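Local coordinates for protein ATP-dependent DNA helicase (PDB 5V9X) that probably couples ATP hydrolysis to 3'-to-5' movement along a single DNA strand, unwinding RNA:DNA hybrids as it goes, at residues A154-P159 with S176-T181. Sequence-based numbering, arbitrary orientation.
Sequences AMIANP and SAARET. With nucleotides of chain B.
Thr181 and Ile156 bury the most surface where two neighbouring pieces of the RecA-like DEAD/DEAH-box domain meet, the C-terminal end of helix 149-157 and the 3-10 segment that begins at Ala177, after helix 167-174. The Thr181 side chain uses its two branches differently. Its methyl CG2 and its CB cross obliquely against the CB-CG side of the Pro159 ring, with CB 3.6 Å from Pro159 CB, and CG2 also packs beside the carbonyl O of Ile156. A beta-branched threonine suits this place because it offers carbon to the proline and a hydroxyl to its own 3-10 segment, toward which a chi1 of 64° turns OG1 back. Pro159, just beyond the helix end, supplies a compact, rigid edge of carbon. Ile156 reaches across with its longer branch, CG1 lying beside its backbone N and CD1 carried on to 3.7 Å from Ala178 CB; a methyl as small as alanine's lets the two backbones come close. No hydrogen bond crosses between the segments. Segment 176-181 also touches the DNA: Ala177 N donates a hydrogen bond to the phosphate oxygen OP1 of DA13 of chain B at 2.8 Å. Ala178 O accepts two hydrogen bonds, from Thr181 N at 3.1 Å and from Thr181 OG1 at 2.7 Å, the latter nearly in line with the C=O bond (168°).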
loop_
_atom_site.group_PDB
_atom_site.type_symbol
_atom_site.label_atom_id
_atom_site.label_comp_id
_atom_site.label_asym_id
_atom_site.label_seq_id
_atom_site.Cartn_x
_atom_site.Cartn_y
_atom_site.Cartn_z
ATOM N N ALA A 154 30.649 -4.345 -10.106
ATOM C CA ALA A 154 31.307 -3.073 -10.383
ATOM C C ALA A 154 30.927 -2.007 -9.366
ATOM O O ALA A 154 31.722 -1.099 -9.098
ATOM C CB ALA A 154 30.967 -2.601 -11.797
ATOM N N MET A 155 29.725 -2.093 -8.797
ATOM C CA MET A 155 29.287 -1.136 -7.789
ATOM C C MET A 155 29.815 -1.453 -6.397
ATOM O O MET A 155 29.683 -0.614 -5.498
ATOM C CB MET A 155 27.760 -1.065 -7.753
ATOM C CG MET A 155 27.167 -0.193 -8.838
ATOM S SD MET A 155 25.416 0.112 -8.580
ATOM C CE MET A 155 24.759 -1.522 -8.859
ATOM N N ILE A 156 30.386 -2.634 -6.192
ATOM C CA ILE A 156 31.051 -2.946 -4.932
ATOM C C ILE A 156 32.541 -2.643 -5.017
ATOM O O ILE A 156 33.147 -2.187 -4.043
ATOM C CB ILE A 156 30.787 -4.417 -4.558
ATOM C CG1 ILE A 156 29.285 -4.651 -4.381
ATOM C CG2 ILE A 156 31.538 -4.798 -3.291
ATOM C CD1 ILE A 156 28.897 -6.108 -4.275
ATOM N N ALA A 157 33.141 -2.876 -6.187
ATOM C CA ALA A 157 34.541 -2.523 -6.386
ATOM C C ALA A 157 34.733 -1.013 -6.397
ATOM O O ALA A 157 35.756 -0.508 -5.920
ATOM C CB ALA A 157 35.054 -3.136 -7.689
ATOM N N ASN A 158 33.763 -0.278 -6.936
ATOM C CA ASN A 158 33.841 1.179 -7.052
ATOM C C ASN A 158 32.487 1.762 -6.680
ATOM O O ASN A 158 31.707 2.170 -7.548
ATOM C CB ASN A 158 34.255 1.592 -8.466
ATOM C CG ASN A 158 35.461 2.509 -8.476
ATOM O OD1 ASN A 158 36.579 2.087 -8.173
ATOM N ND2 ASN A 158 35.243 3.769 -8.841
ATOM N N PRO A 159 32.175 1.821 -5.386
ATOM C CA PRO A 159 30.835 2.230 -4.979
ATOM C C PRO A 159 30.573 3.675 -5.344
ATOM O O PRO A 159 31.496 4.512 -5.354
ATOM C CB PRO A 159 30.851 2.024 -3.458
ATOM C CG PRO A 159 32.291 2.116 -3.082
ATOM C CD PRO A 159 33.040 1.517 -4.233
ATOM N N SER A 176 25.630 -9.060 3.083
ATOM C CA SER A 176 26.655 -9.541 2.167
ATOM C C SER A 176 27.880 -8.653 2.329
ATOM O O SER A 176 27.886 -7.711 3.125
ATOM C CB SER A 176 26.153 -9.548 0.720
ATOM O OG SER A 176 25.701 -8.263 0.329
ATOM N N ALA A 177 28.926 -8.963 1.561
ATOM C CA ALA A 177 30.144 -8.166 1.591
ATOM C C ALA A 177 29.947 -6.765 1.025
ATOM O O ALA A 177 30.846 -5.929 1.166
ATOM C CB ALA A 177 31.257 -8.884 0.827
ATOM N N ALA A 178 28.801 -6.490 0.399
ATOM C CA ALA A 178 28.540 -5.162 -0.143
ATOM C C ALA A 178 28.378 -4.110 0.945
ATOM O O ALA A 178 28.527 -2.917 0.660
ATOM C CB ALA A 178 27.289 -5.192 -1.023
ATOM N N ARG A 179 28.080 -4.521 2.179
ATOM C CA ARG A 179 27.886 -3.567 3.265
ATOM C C ARG A 179 29.146 -2.770 3.574
ATOM O O ARG A 179 29.051 -1.695 4.180
ATOM C CB ARG A 179 27.425 -4.294 4.525
ATOM C CG ARG A 179 28.477 -5.222 5.099
ATOM C CD ARG A 179 28.011 -5.855 6.386
ATOM N NE ARG A 179 28.952 -6.862 6.862
ATOM C CZ ARG A 179 28.762 -7.604 7.946
ATOM N NH1 ARG A 179 27.660 -7.449 8.670
ATOM N NH2 ARG A 179 29.669 -8.501 8.306
ATOM N N GLU A 180 30.321 -3.270 3.183
ATOM C CA GLU A 180 31.559 -2.546 3.440
ATOM C C GLU A 180 31.611 -1.219 2.693
ATOM O O GLU A 180 32.376 -0.330 3.083
ATOM C CB GLU A 180 32.763 -3.408 3.063
ATOM C CG GLU A 180 33.964 -3.230 3.982
ATOM C CD GLU A 180 33.833 -4.022 5.271
ATOM O OE1 GLU A 180 33.346 -5.171 5.213
ATOM O OE2 GLU A 180 34.215 -3.498 6.340
ATOM N N THR A 181 30.822 -1.064 1.629
ATOM C CA THR A 181 30.739 0.212 0.933
ATOM C C THR A 181 29.819 1.204 1.630
ATOM O O THR A 181 29.825 2.386 1.274
ATOM C CB THR A 181 30.259 0.005 -0.507
ATOM O OG1 THR A 181 28.921 -0.512 -0.500
ATOM C CG2 THR A 181 31.173 -0.966 -1.242
ATOM P P DA B 13 28.583 -12.334 -0.624
ATOM O OP1 DA B 13 28.722 -11.653 0.682
ATOM O OP2 DA B 13 28.994 -11.638 -1.862
ATOM O "O5'" DA B 13 29.366 -13.721 -0.566
ATOM C "C5'" DA B 13 28.735 -14.859 0.003
ATOM C "C4'" DA B 13 29.391 -16.137 -0.481
ATOM O "O4'" DA B 13 28.889 -16.475 -1.800
ATOM C "C3'" DA B 13 30.908 -16.070 -0.612
ATOM O "O3'" DA B 13 31.475 -17.316 -0.246
ATOM C "C2'" DA B 13 31.107 -15.777 -2.096
ATOM C "C1'" DA B 13 29.964 -16.562 -2.713
ATOM N N9 DA B 13 29.521 -16.023 -3.992
ATOM C C8 DA B 13 29.755 -14.769 -4.484
ATOM N N7 DA B 13 29.228 -14.559 -5.667
ATOM C C5 DA B 13 28.606 -15.758 -5.971
ATOM C C6 DA B 13 27.863 -16.185 -7.088
ATOM N N6 DA B 13 27.620 -15.410 -8.151
ATOM N N1 DA B 13 27.382 -17.446 -7.073
ATOM C C2 DA B 13 27.628 -18.219 -6.008
ATOM N N3 DA B 13 28.309 -17.927 -4.902
ATOM C C4 DA B 13 28.776 -16.670 -4.948
ATOM P P DG B 12 22.896 -10.210 -3.869
ATOM O OP1 DG B 12 22.805 -8.919 -3.154
ATOM O OP2 DG B 12 23.077 -10.235 -5.339
ATOM O "O5'" DG B 12 24.073 -11.046 -3.206
ATOM C "C5'" DG B 12 23.923 -11.520 -1.886
ATOM C "C4'" DG B 12 24.821 -12.709 -1.650
ATOM O "O4'" DG B 12 24.426 -13.786 -2.530
ATOM C "C3'" DG B 12 26.302 -12.444 -1.912
ATOM O "O3'" DG B 12 27.050 -12.791 -0.767
ATOM C "C2'" DG B 12 26.646 -13.328 -3.117
ATOM C "C1'" DG B 12 25.564 -14.396 -3.081
ATOM N N9 DG B 12 25.202 -14.893 -4.404
ATOM C C8 DG B 12 25.060 -14.152 -5.553
ATOM N N7 DG B 12 24.719 -14.865 -6.591
ATOM C C5 DG B 12 24.624 -16.160 -6.097
ATOM C C6 DG B 12 24.287 -17.366 -6.759
ATOM O O6 DG B 12 23.998 -17.530 -7.953
ATOM N N1 DG B 12 24.309 -18.454 -5.891
ATOM C C2 DG B 12 24.617 -18.386 -4.551
ATOM N N2 DG B 12 24.585 -19.545 -3.875
ATOM N N3 DG B 12 24.933 -17.263 -3.919
ATOM C C4 DG B 12 24.917 -16.194 -4.752
#